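Local coordinates for protein phenylalanine ammonia-lyase (Rhodosporidium toruloides, PDB 1Y2M) that catalyses the non-oxidative deamination of L-phenylalanine and L-tyrosine to trans-cinnamate and p-coumarate, working as a homotetramer, at residues D592-P595 against R596-A600; I634-T637 against R638-R641. All coordinates share one frame; numbering follows the deposited sequence.

Contact 1: D592-P595 against R596-A600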
# COMPACT_ATOMS: atom_id res chain seq x y z
N ASP B 592 -12.16 42.63 -8.37
CA ASP B 592 -11.23 43.72 -8.54
C ASP B 592 -11.69 44.91 -7.66
O ASP B 592 -12.86 45.01 -7.26
CB ASP B 592 -11.14 44.08 -9.99
CG ASP B 592 -10.22 43.13 -10.79
OD1 ASP B 592 -9.69 42.14 -10.25
OD2 ASP B 592 -10.04 43.39 -12.00
N LEU B 593 -10.73 45.78 -7.35
CA LEU B 593 -10.92 46.78 -6.31
C LEU B 593 -12.09 47.71 -6.56
O LEU B 593 -12.95 47.89 -5.71
CB LEU B 593 -9.63 47.56 -6.11
CG LEU B 593 -9.69 48.66 -5.06
CD1 LEU B 593 -9.83 48.06 -3.71
CD2 LEU B 593 -8.44 49.57 -5.12
N VAL B 594 -12.15 48.26 -7.76
CA VAL B 594 -13.19 49.23 -8.06
C VAL B 594 -14.60 48.60 -8.01
O VAL B 594 -15.45 49.08 -7.27
CB VAL B 594 -12.92 49.93 -9.39
CG1 VAL B 594 -14.12 50.82 -9.82
CG2 VAL B 594 -11.65 50.78 -9.23
N PRO B 595 -14.83 47.53 -8.79
CA PRO B 595 -16.20 46.97 -8.64
C PRO B 595 -16.51 46.41 -7.24
O PRO B 595 -17.68 46.41 -6.87
CB PRO B 595 -16.26 45.86 -9.70
CG PRO B 595 -14.83 45.46 -9.93
CD PRO B 595 -14.07 46.82 -9.82
N ARG B 596 -15.52 45.93 -6.51
CA ARG B 596 -15.72 45.45 -5.16
C ARG B 596 -16.36 46.50 -4.29
O ARG B 596 -17.30 46.24 -3.57
CB ARG B 596 -14.39 45.04 -4.54
CG ARG B 596 -14.62 44.28 -3.24
CD ARG B 596 -13.35 43.76 -2.63
NE ARG B 596 -13.62 42.84 -1.52
CZ ARG B 596 -12.66 42.34 -0.77
NH1 ARG B 596 -11.40 42.64 -1.04
NH2 ARG B 596 -12.95 41.53 0.21
N TRP B 597 -15.80 47.70 -4.32
CA TRP B 597 -16.30 48.76 -3.42
C TRP B 597 -17.64 49.32 -3.86
O TRP B 597 -18.46 49.67 -3.03
CB TRP B 597 -15.24 49.84 -3.23
CG TRP B 597 -14.21 49.32 -2.25
CD1 TRP B 597 -12.94 48.92 -2.50
CD2 TRP B 597 -14.45 49.07 -0.87
NE1 TRP B 597 -12.35 48.47 -1.36
CE2 TRP B 597 -13.25 48.55 -0.33
CE3 TRP B 597 -15.56 49.22 -0.03
CZ2 TRP B 597 -13.14 48.19 1.02
CZ3 TRP B 597 -15.44 48.88 1.32
CH2 TRP B 597 -14.23 48.37 1.82
N HIS B 598 -17.89 49.40 -5.16
CA HIS B 598 -19.19 49.79 -5.64
C HIS B 598 -20.24 48.74 -5.28
O HIS B 598 -21.34 49.10 -4.91
CB HIS B 598 -19.15 50.14 -7.12
CG HIS B 598 -18.49 51.45 -7.37
ND1 HIS B 598 -19.12 52.66 -7.15
CD2 HIS B 598 -17.23 51.75 -7.75
CE1 HIS B 598 -18.28 53.65 -7.39
NE2 HIS B 598 -17.13 53.13 -7.77
N ASP B 599 -19.87 47.48 -5.38
CA ASP B 599 -20.77 46.41 -4.93
C ASP B 599 -21.13 46.50 -3.43
O ASP B 599 -22.30 46.47 -3.01
CB ASP B 599 -20.14 45.05 -5.29
CG ASP B 599 -20.87 43.89 -4.64
OD1 ASP B 599 -21.75 43.29 -5.32
OD2 ASP B 599 -20.64 43.64 -3.44
N ALA B 600 -20.11 46.67 -2.62
CA ALA B 600 -20.32 46.74 -1.15
C ALA B 600 -21.25 47.88 -0.74
O ALA B 600 -22.19 47.70 0.06
CB ALA B 600 -19.01 46.89 -0.45
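Leu593 and Trp597, one turn apart, make the closest side-chain contact here. The leucine's CG stands anti to its own backbone N (chi1 179°), and chi2 of 68° then brings methyl CD1 to the pyrrole edge of the indole, 3.4 Å from CD1 of Trp597 and in the plane of the ring. Next to them, Val594 and His598 run side by side in the same direction: CG1 of Val594 lies 3.8 Å from CD2 of His598, and the carbonyl O of Val594 sits at the edge of the imidazole near its plane.

The backbone bonds open the helix and run on into its second turn. Arg596 N donates to Asp592 O at 2.9 Å, and Asp599 N reaches Pro595 O at the same length. Between them, Trp597 N bonds to Leu593 O and His598 N to Val594 O, each at 3.2 Å; the second is nearly straight, with an N-H...O angle of 170°. Trp597 N also makes a weak bond to Val594 O. Pro595 falls in the first turn, where an N-H would have no i-4 helical carbonyl to bond, and the missing hydrogen costs no helix bond.

The charged ends find their partners outside this turn: Arg596 NE on Thr588 OG1 and NH2 on Leu585 O, Asp599 OD2 in a salt bridge with Arg584 NE, Asp592 OD2 on Ser462 OG.

Asp592 occupies the N-cap position of helix 593-611, though its side chain makes no capping bond. This is a helix start with proline in the first turn; Trp597, in the second, packs against Phe544 and Phe548 of the long helix 506-560 in this largely helical lyase.

Contact 2: I634-T637 against R638-R641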
# COMPACT_ATOMS: atom_id res chain seq x y z
N ILE B 634 -11.81 53.00 -2.17
CA ILE B 634 -10.87 52.69 -3.23
C ILE B 634 -9.55 53.48 -3.01
O ILE B 634 -8.45 52.90 -3.01
CB ILE B 634 -11.49 53.00 -4.60
CG1 ILE B 634 -12.66 52.00 -4.86
CG2 ILE B 634 -10.42 52.90 -5.71
CD1 ILE B 634 -13.63 52.38 -5.93
N SER B 635 -9.66 54.78 -2.78
CA SER B 635 -8.48 55.59 -2.50
C SER B 635 -7.77 55.16 -1.26
O SER B 635 -6.55 55.07 -1.25
CB SER B 635 -8.82 57.08 -2.33
OG SER B 635 -9.57 57.48 -3.45
N LEU B 636 -8.51 54.92 -0.19
CA LEU B 636 -7.85 54.51 1.04
C LEU B 636 -7.09 53.17 0.87
O LEU B 636 -5.97 53.00 1.36
CB LEU B 636 -8.87 54.40 2.16
CG LEU B 636 -8.39 54.01 3.56
CD1 LEU B 636 -7.25 54.91 4.05
CD2 LEU B 636 -9.55 54.10 4.53
N THR B 637 -7.70 52.22 0.17
CA THR B 637 -7.04 50.95 -0.09
C THR B 637 -5.72 51.18 -0.81
O THR B 637 -4.69 50.62 -0.43
CB THR B 637 -7.95 50.04 -0.95
OG1 THR B 637 -9.13 49.74 -0.22
CG2 THR B 637 -7.24 48.75 -1.28
N ARG B 638 -5.74 52.01 -1.84
CA ARG B 638 -4.53 52.24 -2.62
C ARG B 638 -3.46 52.86 -1.72
O ARG B 638 -2.27 52.50 -1.79
CB ARG B 638 -4.83 53.12 -3.83
CG ARG B 638 -5.67 52.40 -4.85
CD ARG B 638 -5.72 53.12 -6.18
NE ARG B 638 -6.57 52.45 -7.18
CZ ARG B 638 -7.59 53.01 -7.81
NH1 ARG B 638 -7.92 54.28 -7.59
NH2 ARG B 638 -8.27 52.29 -8.70
N GLN B 639 -3.87 53.78 -0.83
CA GLN B 639 -2.89 54.47 0.02
C GLN B 639 -2.29 53.55 1.07
O GLN B 639 -1.06 53.55 1.28
CB GLN B 639 -3.40 55.79 0.59
CG GLN B 639 -4.41 55.82 1.68
CD GLN B 639 -4.84 57.31 2.04
OE1 GLN B 639 -5.02 58.16 1.14
NE2 GLN B 639 -5.00 57.60 3.32
N VAL B 640 -3.11 52.69 1.64
CA VAL B 640 -2.62 51.72 2.62
C VAL B 640 -1.67 50.70 1.98
O VAL B 640 -0.62 50.35 2.54
CB VAL B 640 -3.79 51.00 3.32
CG1 VAL B 640 -3.31 49.91 4.21
CG2 VAL B 640 -4.61 52.03 4.12
N ARG B 641 -2.02 50.25 0.78
CA ARG B 641 -1.12 49.40 0.04
C ARG B 641 0.21 50.11 -0.25
O ARG B 641 1.28 49.54 -0.03
CB ARG B 641 -1.72 49.01 -1.27
CG ARG B 641 -2.79 47.99 -1.08
CD ARG B 641 -3.59 47.86 -2.38
NE ARG B 641 -4.54 46.75 -2.39
CZ ARG B 641 -5.35 46.52 -3.42
NH1 ARG B 641 -5.33 47.30 -4.48
NH2 ARG B 641 -6.13 45.46 -3.41
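Thr637 and Arg641 lie alongside each other one turn apart on helix 619-646, in the i/i+4 spacing of an alpha-helix. Methyl CG2 of the threonine sits over one face of the arginine's guanidinium, 3.5 Å from NE. A second pair repeats the arrangement: CG2 of Ile634 lies over a face of the Arg638 guanidinium, 3.4 Å from NH1. CG2 of Ile634 is anti to the backbone N and Arg638 runs extended from CG to NE alongside the isoleucine, which puts the methyl above the guanidinium plane, offset toward the rim. Leu636 uses CD1 twice, crossing Gln639 at 3.6 Å from NE2 and meeting CG2 of Val640.

Beneath these side chains, four backbone bonds set the spacing, among them Val640 N to Leu636 O at 2.9 Å and Arg641 N to Thr637 O at 3.0 Å. Farther out, Leu636 packs on Phe544 and Phe548 of helix 506-560, while Arg641 has a long, weak ion pair with Glu459. Replacing Arg641 by alanine is likely to cost the Thr637 methyl its guanidinium neighbour and leave Glu459 without this weak, distant positive mate. The threonine's rotation is held by a hydrogen bond between OG1 and the carbonyl O of Ala633, one turn earlier.

Coming from the N terminus, the chain passes through the long helix 506-560 and helix 570-587 before it reaches contact 1, at the start of helix 593-611. It then turns and enters helix 619-646, where contact 2 lies. The two are in series, neither crossing nor enclosing the other; each runs over about two turns of one helix, joining neighbouring turns without closing a loop. Their centres are about 13 Å apart and the helices pack directly: Leu593 CD1 meets Thr637 CG2 at 3.6 Å, and Trp597 CB lies 3.7 Å from Ile634 CG1. Both helices lean on the same part of helix 506-560, so the three are packed together.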